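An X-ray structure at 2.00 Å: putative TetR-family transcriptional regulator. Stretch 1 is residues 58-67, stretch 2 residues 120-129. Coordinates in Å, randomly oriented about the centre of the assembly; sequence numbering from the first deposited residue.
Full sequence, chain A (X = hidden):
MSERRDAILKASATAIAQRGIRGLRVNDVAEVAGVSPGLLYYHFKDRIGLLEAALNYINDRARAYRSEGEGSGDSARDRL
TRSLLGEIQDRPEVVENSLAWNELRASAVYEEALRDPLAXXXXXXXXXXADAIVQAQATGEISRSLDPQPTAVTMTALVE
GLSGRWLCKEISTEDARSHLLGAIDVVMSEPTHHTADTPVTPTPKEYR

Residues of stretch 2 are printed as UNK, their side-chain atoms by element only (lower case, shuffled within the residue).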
# COMPACT_ATOMS: atom_id res chain seq x y z
N ILE A 58 12.81 -4.17 -11.08
CA ILE A 58 12.26 -4.64 -9.79
C ILE A 58 11.15 -5.69 -10.06
O ILE A 58 11.10 -6.77 -9.41
CB ILE A 58 11.74 -3.42 -8.98
CG1 ILE A 58 12.95 -2.55 -8.54
CG2 ILE A 58 10.93 -3.84 -7.78
CD1 ILE A 58 12.55 -1.11 -8.20
N ASN A 59 10.31 -5.37 -11.04
CA ASN A 59 9.22 -6.32 -11.42
C ASN A 59 9.77 -7.63 -12.00
O ASN A 59 9.30 -8.71 -11.65
CB ASN A 59 8.23 -5.70 -12.40
CG ASN A 59 6.98 -6.59 -12.65
OD1 ASN A 59 6.37 -7.07 -11.70
ND2 ASN A 59 6.68 -6.87 -13.89
N ASP A 60 10.75 -7.52 -12.90
CA ASP A 60 11.49 -8.69 -13.39
C ASP A 60 12.14 -9.50 -12.28
O ASP A 60 12.06 -10.71 -12.31
CB ASP A 60 12.56 -8.29 -14.41
CG ASP A 60 11.96 -7.82 -15.73
OD1 ASP A 60 10.74 -8.01 -15.96
OD2 ASP A 60 12.69 -7.26 -16.54
N ARG A 61 12.77 -8.83 -11.33
CA ARG A 61 13.34 -9.50 -10.16
C ARG A 61 12.27 -10.23 -9.31
O ARG A 61 12.49 -11.38 -8.87
CB ARG A 61 14.12 -8.49 -9.30
CG ARG A 61 15.29 -9.09 -8.55
CD ARG A 61 16.38 -8.05 -8.21
NE ARG A 61 15.85 -6.99 -7.34
CZ ARG A 61 16.61 -6.11 -6.73
NH1 ARG A 61 17.95 -6.15 -6.93
NH2 ARG A 61 16.05 -5.18 -5.94
N ALA A 62 11.14 -9.54 -9.07
CA ALA A 62 10.02 -10.09 -8.27
C ALA A 62 9.43 -11.29 -8.99
O ALA A 62 9.15 -12.31 -8.37
CB ALA A 62 8.94 -9.03 -8.09
N ARG A 63 9.23 -11.16 -10.29
CA ARG A 63 8.79 -12.29 -11.12
C ARG A 63 9.60 -13.56 -10.96
O ARG A 63 9.01 -14.64 -10.88
CB ARG A 63 8.67 -11.91 -12.59
CG ARG A 63 7.74 -12.86 -13.35
CD ARG A 63 7.37 -12.36 -14.72
NE ARG A 63 8.54 -11.95 -15.49
CZ ARG A 63 8.94 -10.70 -15.69
NH1 ARG A 63 8.23 -9.67 -15.20
NH2 ARG A 63 10.05 -10.48 -16.39
N ALA A 64 10.93 -13.46 -10.92
CA ALA A 64 11.78 -14.61 -10.61
C ALA A 64 11.41 -15.29 -9.26
O ALA A 64 11.46 -16.52 -9.16
CB ALA A 64 13.25 -14.21 -10.60
N TYR A 65 11.10 -14.49 -8.23
CA TYR A 65 10.69 -15.07 -6.94
C TYR A 65 9.24 -15.58 -7.02
O TYR A 65 8.88 -16.52 -6.31
CB TYR A 65 10.89 -14.09 -5.77
CG TYR A 65 12.37 -13.81 -5.45
CD1 TYR A 65 13.03 -12.72 -6.01
CD2 TYR A 65 13.08 -14.65 -4.59
CE1 TYR A 65 14.38 -12.46 -5.72
CE2 TYR A 65 14.44 -14.40 -4.29
CZ TYR A 65 15.08 -13.31 -4.87
OH TYR A 65 16.43 -13.08 -4.58
N ARG A 66 8.42 -14.97 -7.89
CA ARG A 66 7.02 -15.40 -8.07
C ARG A 66 6.88 -16.78 -8.73
O ARG A 66 5.85 -17.49 -8.55
CB ARG A 66 6.24 -14.37 -8.87
CG ARG A 66 5.98 -13.15 -8.07
CD ARG A 66 4.91 -12.29 -8.69
NE ARG A 66 5.25 -11.66 -9.96
CZ ARG A 66 5.64 -10.39 -10.10
NH1 ARG A 66 5.79 -9.61 -9.03
NH2 ARG A 66 5.87 -9.89 -11.30
N SER A 67 7.89 -17.15 -9.51
CA SER A 67 7.85 -18.42 -10.23
C SER A 67 8.89 -19.42 -9.72
O SER A 67 9.00 -20.54 -10.25
CB SER A 67 8.00 -18.17 -11.75
OG SER A 67 9.16 -17.38 -12.04
N UNK A 120 1.92 0.85 -15.77
CA UNK A 120 2.23 -0.14 -16.81
C UNK A 120 2.88 -1.31 -16.14
O UNK A 120 2.57 -2.44 -16.50
c UNK A 120 4.49 3.97 -19.81
c UNK A 120 2.47 1.31 -18.93
c UNK A 120 3.42 1.72 -20.07
n UNK A 120 5.54 4.66 -19.42
c UNK A 120 3.18 0.43 -17.87
n UNK A 120 4.49 2.64 -19.67
n UNK A 120 3.45 4.62 -20.31
N UNK A 121 3.82 -1.06 -15.21
CA UNK A 121 4.49 -2.18 -14.54
C UNK A 121 3.51 -2.94 -13.65
O UNK A 121 3.48 -4.16 -13.66
c UNK A 121 6.55 -2.84 -13.14
c UNK A 121 5.77 -1.68 -13.78
o UNK A 121 6.60 -1.06 -14.74
N UNK A 122 2.64 -2.22 -12.93
CA UNK A 122 1.65 -2.88 -12.07
C UNK A 122 0.71 -3.73 -12.95
O UNK A 122 0.36 -4.88 -12.58
o UNK A 122 1.70 -1.09 -10.47
c UNK A 122 0.82 -1.84 -11.28
c UNK A 122 -0.27 -2.51 -10.39
N UNK A 123 0.36 -3.21 -14.13
CA UNK A 123 -0.54 -3.93 -15.05
C UNK A 123 0.07 -5.25 -15.50
O UNK A 123 -0.62 -6.24 -15.63
c UNK A 123 -0.92 -3.06 -16.24
N UNK A 124 1.39 -5.28 -15.71
CA UNK A 124 2.10 -6.50 -16.06
C UNK A 124 2.04 -7.55 -14.92
O UNK A 124 1.78 -8.72 -15.16
c UNK A 124 3.57 -6.15 -16.44
N UNK A 125 2.23 -7.10 -13.68
CA UNK A 125 2.11 -7.99 -12.53
C UNK A 125 0.68 -8.53 -12.41
O UNK A 125 0.45 -9.75 -12.27
c UNK A 125 2.50 -7.21 -11.25
c UNK A 125 2.24 -7.34 -8.65
c UNK A 125 1.91 -6.81 -5.92
c UNK A 125 1.98 -8.14 -6.32
c UNK A 125 1.99 -5.75 -6.85
n UNK A 125 2.22 -9.57 -8.37
c UNK A 125 2.37 -9.32 -9.75
c UNK A 125 2.13 -8.38 -7.69
c UNK A 125 2.15 -6.00 -8.21
c UNK A 125 2.38 -7.94 -9.95
N UNK A 126 -0.27 -7.62 -12.46
CA UNK A 126 -1.69 -7.99 -12.43
C UNK A 126 -2.05 -9.06 -13.51
O UNK A 126 -2.77 -10.03 -13.25
c UNK A 126 -2.47 -5.83 -11.33
c UNK A 126 -4.03 -7.08 -12.91
c UNK A 126 -2.53 -6.71 -12.64
N UNK A 127 -1.51 -8.89 -14.71
CA UNK A 127 -1.77 -9.77 -15.83
C UNK A 127 -1.29 -11.20 -15.61
O UNK A 127 -1.94 -12.15 -16.06
c UNK A 127 -1.18 -9.18 -17.12
o UNK A 127 -1.59 -9.90 -18.24
N UNK A 128 -0.18 -11.38 -14.90
CA UNK A 128 0.29 -12.74 -14.59
C UNK A 128 -0.73 -13.43 -13.74
O UNK A 128 -1.04 -14.60 -13.94
c UNK A 128 3.96 -11.94 -13.39
o UNK A 128 3.95 -12.64 -12.35
c UNK A 128 1.59 -12.74 -13.78
c UNK A 128 2.71 -11.97 -14.37
o UNK A 128 4.91 -11.21 -13.67
N UNK A 129 -1.27 -12.69 -12.77
CA UNK A 129 -2.27 -13.23 -11.86
C UNK A 129 -3.62 -13.45 -12.57
O UNK A 129 -4.22 -14.53 -12.44
c UNK A 129 -0.81 -13.57 -9.12
c UNK A 129 -2.49 -12.32 -10.64
c UNK A 129 -3.65 -12.86 -9.78
c UNK A 129 -1.21 -12.21 -9.78
O HOH W 1 5.26 -9.04 -14.92

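Position 120 carries seven side-chain atoms: three carbons, a nitrogen, then a carbon bearing two more nitrogens. That terminal guanidinium makes it Arg120, and it lies out of reach of stretch 1. Position 121 has one carbon carrying an oxygen and a carbon, and the outer carbon packs 3.4 Å from CB of Asn59. This branched pattern is Thr121, and the packed carbon is its methyl CG2. Here the helices come nearest in register, CA of Thr121 lying 7.0 Å from CA of Asn59. Position 122 repeats the same three atoms but points away from the partner helix: Thr122. A lone carbon at 123, also out of reach, gives Ala123.

Position 124 again has a single carbon, now directed toward stretch 1, with CB 4.1 Å from ND2 of Asn59. This is Ala124, a small residue beside the asparagine amide. At 125 one carbon leads to fused five- and six-membered rings holding eight carbons and one nitrogen, and the guanidinium of Arg66 lies flat over the ring system. Only tryptophan has this indole. Arg66 stacks on Trp125 with centres 4.0 Å apart and planes at 17°, its CZ 3.5 Å from CD1 of the ring.

Position 126 has three carbons forked at the first and lies out of reach of stretch 1: Val126. Position 127, a carbon then an oxygen, is also out of reach: Ser127. Position 128 has three carbons, the third carrying two oxygens, and this group faces two arginines. One carbon fewer would make aspartate; this is Glu128. Its OE1 accepts a hydrogen bond from NE of Arg66 at 2.9 Å, and its OE2 one from NH2 of Arg66, also 2.9 Å, a two-pronged salt bridge. Four carbons at 129, forked at the first with one arm two carbons long, define Ile129, which makes no close contact.

The contact joins two nearly parallel helices, inclined by 17° with axes 10.7 Å apart at closest approach. With that spacing, long side chains do much of the bridging. Arg66 is used twice over: a face rests on the indole while its edge meets the carboxylate, and NH2 also donates to OD1 of Asn59 at 2.9 Å, tying the arginine back to its own helix. Arg63 adds a longer salt bridge, NH1 to OE2 of Glu128 at 4.0 Å, while pairing with Asp60. A water donates to OE2 of Glu128 at 2.5 Å and accepts from ND2 of Asn59 at 2.8 Å. The pattern is a charged pair whose arginine also lies on an aromatic face and bonds an amide, alongside close packing at Thr121.

Stretch 2 120-129: RTTAAWVSEI
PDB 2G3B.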